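Local coordinates for protein putative ring-cleaving dioxygenase MhqO (Bacillus subtilis subsp. subtilis, PDB 3OAJ) that is a putative iron(II)-dependent extradiol ring-cleavage dioxygenase that may contribute to the degradation of aromatic compounds, at residues 154-168 against 195-208. Residues are numbered along the deposited sequence; the frame is centred on the assembly and turned at random.
Sequences FGGATLLSEQPDKTA and IGNVIDLKLTPIGR
Strands 154-160 and 198-202 run parallel, 17° apart, both within the second vicinal oxygen chelate module, in a mixed sheet that also holds strands of the first, with Ala157 level with Ile199 and Leu159 with Leu201. The ladder alternates: Val198 N gives to Gly155 O, Ala157 N to Val198 O, Asp200 N to Ala157 O, Leu159 N to Asp200 O, and Lys202 N to Leu159 O, the last nearly straight at 171°. Gly155 and Gly156 form a classic beta bulge opposite Ser84 of strand 79-87, and Gly156 CA comes within 3.1 Å of Val198 O as a CA-H...O contact. Beyond the ladder, a water accepts from Ser161 N and donates to Lys202 O.

On the face carrying Ala157, Leu159 CD1 meets Ile199 CG2 at 3.9 Å. Leu201, its CG anti to the backbone N (chi1 168°), packs against the first turn of helix 164-174: CD1 touches Ser161 CB, while CD2 lies 3.8 Å from Ala168 CB and 3.4 Å from Pro164 O. Ser161 OG accepts from Gln163 N in an ST turn and donates to Thr167 OG1, tying turn to helix. On the other face Thr158 OG1 packs against Asp200 CB, and the Asp200 carboxylate is held by Arg188 and Arg111. At the exposed end Glu162 and Arg208 form a long salt bridge, a contact of charges alone, with no N-H aimed at the oxygen: Glu162 OE1 lies over one guanidinium face, 3.7 Å from Arg208 NH1.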
# COMPACT_ATOMS: atom_id res chain seq x y z
N PHE A 154 1.99 6.94 2.38
CA PHE A 154 1.69 6.21 3.61
C PHE A 154 2.40 6.87 4.77
O PHE A 154 3.55 7.27 4.65
CB PHE A 154 2.17 4.76 3.54
CG PHE A 154 1.54 3.96 2.45
CD1 PHE A 154 0.15 3.86 2.36
CD2 PHE A 154 2.33 3.34 1.49
CE1 PHE A 154 -0.43 3.12 1.34
CE2 PHE A 154 1.76 2.60 0.46
CZ PHE A 154 0.38 2.49 0.39
N GLY A 155 1.71 6.96 5.90
CA GLY A 155 2.37 7.21 7.17
C GLY A 155 3.03 5.95 7.69
O GLY A 155 3.96 6.01 8.50
N GLY A 156 2.55 4.80 7.22
CA GLY A 156 3.00 3.50 7.70
C GLY A 156 1.83 2.53 7.64
O GLY A 156 0.95 2.68 6.79
N ALA A 157 1.82 1.58 8.56
CA ALA A 157 0.81 0.53 8.60
C ALA A 157 0.79 -0.10 9.98
O ALA A 157 1.77 0.00 10.74
CB ALA A 157 1.09 -0.54 7.53
N THR A 158 -0.32 -0.78 10.27
CA THR A 158 -0.47 -1.55 11.50
C THR A 158 -0.58 -3.02 11.12
O THR A 158 -1.44 -3.39 10.33
CB THR A 158 -1.73 -1.11 12.30
OG1 THR A 158 -1.55 0.26 12.71
CG2 THR A 158 -1.94 -2.02 13.54
N LEU A 159 0.33 -3.84 11.64
CA LEU A 159 0.41 -5.26 11.33
C LEU A 159 -0.28 -6.10 12.37
O LEU A 159 -0.12 -5.87 13.57
CB LEU A 159 1.87 -5.71 11.22
CG LEU A 159 2.76 -4.83 10.31
CD1 LEU A 159 4.19 -5.36 10.28
CD2 LEU A 159 2.18 -4.74 8.91
N LEU A 160 -1.03 -7.09 11.90
CA LEU A 160 -1.66 -8.10 12.75
C LEU A 160 -0.92 -9.41 12.50
O LEU A 160 -1.02 -10.00 11.44
CB LEU A 160 -3.14 -8.26 12.38
CG LEU A 160 -3.97 -6.98 12.30
CD1 LEU A 160 -5.40 -7.32 11.89
CD2 LEU A 160 -3.97 -6.25 13.64
N SER A 161 -0.14 -9.82 13.48
CA SER A 161 0.74 -10.98 13.35
C SER A 161 0.25 -12.16 14.18
O SER A 161 -0.21 -11.99 15.31
CB SER A 161 2.16 -10.58 13.79
OG SER A 161 3.00 -11.72 13.89
N GLU A 162 0.34 -13.37 13.63
CA GLU A 162 0.04 -14.57 14.42
C GLU A 162 1.08 -14.79 15.52
O GLU A 162 0.79 -15.43 16.52
CB GLU A 162 -0.04 -15.82 13.54
CG GLU A 162 -1.25 -15.86 12.60
CD GLU A 162 -1.38 -17.19 11.89
OE1 GLU A 162 -0.78 -18.19 12.34
OE2 GLU A 162 -2.10 -17.23 10.87
N GLN A 163 2.28 -14.25 15.31
CA GLN A 163 3.39 -14.40 16.25
C GLN A 163 4.16 -13.08 16.41
O GLN A 163 5.23 -12.91 15.85
CB GLN A 163 4.35 -15.49 15.78
CG GLN A 163 3.78 -16.90 15.77
CD GLN A 163 4.88 -17.92 15.65
OE1 GLN A 163 5.64 -18.16 16.59
NE2 GLN A 163 4.99 -18.51 14.47
N PRO A 164 3.58 -12.13 17.16
CA PRO A 164 4.14 -10.78 17.20
C PRO A 164 5.60 -10.70 17.67
O PRO A 164 6.33 -9.83 17.21
CB PRO A 164 3.21 -10.04 18.18
CG PRO A 164 1.94 -10.79 18.12
CD PRO A 164 2.30 -12.22 17.88
N ASP A 165 6.04 -11.60 18.56
CA ASP A 165 7.44 -11.60 19.00
C ASP A 165 8.39 -11.85 17.83
O ASP A 165 9.44 -11.21 17.71
CB ASP A 165 7.69 -12.63 20.12
CG ASP A 165 6.99 -12.27 21.44
OD1 ASP A 165 6.60 -11.11 21.64
OD2 ASP A 165 6.85 -13.18 22.29
N LYS A 166 7.99 -12.75 16.94
CA LYS A 166 8.79 -13.09 15.77
C LYS A 166 8.78 -11.97 14.74
O LYS A 166 9.82 -11.65 14.18
CB LYS A 166 8.33 -14.42 15.14
CG LYS A 166 8.48 -15.63 16.06
CD LYS A 166 9.07 -16.80 15.32
CE LYS A 166 9.36 -17.99 16.25
NZ LYS A 166 8.26 -19.00 16.21
N THR A 167 7.61 -11.38 14.49
CA THR A 167 7.51 -10.22 13.60
C THR A 167 8.35 -9.04 14.10
O THR A 167 9.05 -8.40 13.31
CB THR A 167 6.05 -9.80 13.34
OG1 THR A 167 5.30 -10.98 12.97
CG2 THR A 167 5.96 -8.74 12.25
N ALA A 168 8.32 -8.79 15.41
CA ALA A 168 9.11 -7.70 15.99
C ALA A 168 10.60 -7.92 15.77
O ALA A 168 11.32 -6.99 15.41
CB ALA A 168 8.81 -7.53 17.49
N ILE A 195 8.82 8.63 4.63
CA ILE A 195 7.46 8.30 4.21
C ILE A 195 7.32 6.79 4.36
O ILE A 195 8.33 6.07 4.30
CB ILE A 195 7.20 8.79 2.74
CG1 ILE A 195 5.71 8.83 2.38
CG2 ILE A 195 8.02 8.05 1.71
CD1 ILE A 195 4.91 9.93 3.08
N GLY A 196 6.10 6.30 4.58
CA GLY A 196 5.86 4.86 4.71
C GLY A 196 6.71 4.27 5.82
O GLY A 196 7.23 3.14 5.70
N ASN A 197 6.84 5.00 6.92
CA ASN A 197 7.94 4.75 7.85
C ASN A 197 7.58 4.43 9.29
O ASN A 197 8.46 4.04 10.07
CB ASN A 197 8.94 5.91 7.80
CG ASN A 197 8.31 7.25 8.11
OD1 ASN A 197 7.09 7.37 8.19
ND2 ASN A 197 9.14 8.27 8.22
N VAL A 198 6.32 4.58 9.66
CA VAL A 198 5.91 4.31 11.03
C VAL A 198 5.08 3.02 11.07
O VAL A 198 3.93 2.97 10.59
CB VAL A 198 5.13 5.51 11.65
CG1 VAL A 198 4.71 5.17 13.08
CG2 VAL A 198 5.97 6.79 11.63
N ILE A 199 5.70 1.98 11.59
CA ILE A 199 5.11 0.64 11.56
C ILE A 199 4.69 0.18 12.95
O ILE A 199 5.53 -0.03 13.81
CB ILE A 199 6.11 -0.38 10.92
CG1 ILE A 199 6.71 0.16 9.60
CG2 ILE A 199 5.47 -1.75 10.77
CD1 ILE A 199 5.67 0.53 8.50
N ASP A 200 3.38 0.05 13.16
CA ASP A 200 2.83 -0.39 14.42
C ASP A 200 2.51 -1.87 14.32
O ASP A 200 2.05 -2.34 13.27
CB ASP A 200 1.57 0.40 14.78
CG ASP A 200 1.88 1.85 15.09
OD1 ASP A 200 2.86 2.07 15.85
OD2 ASP A 200 1.19 2.76 14.58
N LEU A 201 2.82 -2.59 15.39
CA LEU A 201 2.58 -4.02 15.46
C LEU A 201 1.70 -4.26 16.68
O LEU A 201 2.06 -3.89 17.80
CB LEU A 201 3.91 -4.78 15.56
CG LEU A 201 3.90 -6.27 15.91
CD1 LEU A 201 3.20 -7.12 14.84
CD2 LEU A 201 5.32 -6.77 16.10
N LYS A 202 0.55 -4.88 16.45
CA LYS A 202 -0.36 -5.24 17.52
C LYS A 202 0.23 -6.42 18.30
O LYS A 202 0.73 -7.38 17.72
CB LYS A 202 -1.75 -5.58 16.96
CG LYS A 202 -2.83 -5.68 18.04
CD LYS A 202 -4.22 -5.65 17.43
CE LYS A 202 -5.30 -5.95 18.47
NZ LYS A 202 -5.41 -4.94 19.56
N LEU A 203 0.19 -6.31 19.62
CA LEU A 203 0.91 -7.28 20.45
C LEU A 203 0.07 -8.47 20.88
O LEU A 203 0.62 -9.48 21.33
CB LEU A 203 1.55 -6.58 21.65
CG LEU A 203 2.79 -5.78 21.21
CD1 LEU A 203 3.23 -4.85 22.30
CD2 LEU A 203 3.94 -6.69 20.77
N THR A 204 -1.24 -8.35 20.73
CA THR A 204 -2.12 -9.47 21.06
C THR A 204 -2.86 -9.96 19.81
O THR A 204 -3.60 -9.20 19.19
CB THR A 204 -3.12 -9.14 22.21
OG1 THR A 204 -4.00 -8.09 21.81
CG2 THR A 204 -2.38 -8.73 23.48
N PRO A 205 -2.64 -11.24 19.44
CA PRO A 205 -3.37 -11.88 18.34
C PRO A 205 -4.89 -11.79 18.50
O PRO A 205 -5.41 -12.03 19.60
CB PRO A 205 -2.91 -13.34 18.42
CG PRO A 205 -1.55 -13.27 19.02
CD PRO A 205 -1.58 -12.12 19.98
N ILE A 206 -5.59 -11.44 17.42
CA ILE A 206 -7.06 -11.32 17.41
C ILE A 206 -7.76 -12.41 16.60
O ILE A 206 -8.94 -12.27 16.25
CB ILE A 206 -7.54 -9.94 16.89
CG1 ILE A 206 -7.03 -9.67 15.46
CG2 ILE A 206 -7.17 -8.83 17.88
CD1 ILE A 206 -7.94 -8.78 14.64
N GLY A 207 -7.05 -13.50 16.31
CA GLY A 207 -7.60 -14.57 15.49
C GLY A 207 -7.25 -14.39 14.03
O GLY A 207 -7.19 -13.26 13.52
N ARG A 208 -7.04 -15.51 13.35
CA ARG A 208 -6.56 -15.52 11.97
C ARG A 208 -7.54 -14.87 10.99
O ARG A 208 -8.76 -15.01 11.12
CB ARG A 208 -6.23 -16.95 11.52
CG ARG A 208 -5.07 -17.57 12.30
CD ARG A 208 -5.31 -19.05 12.55
NE ARG A 208 -4.68 -19.49 13.79
CZ ARG A 208 -3.69 -20.38 13.88
NH1 ARG A 208 -3.19 -20.95 12.79
NH2 ARG A 208 -3.20 -20.70 15.07
O HOH W 1 -0.51 -8.89 16.01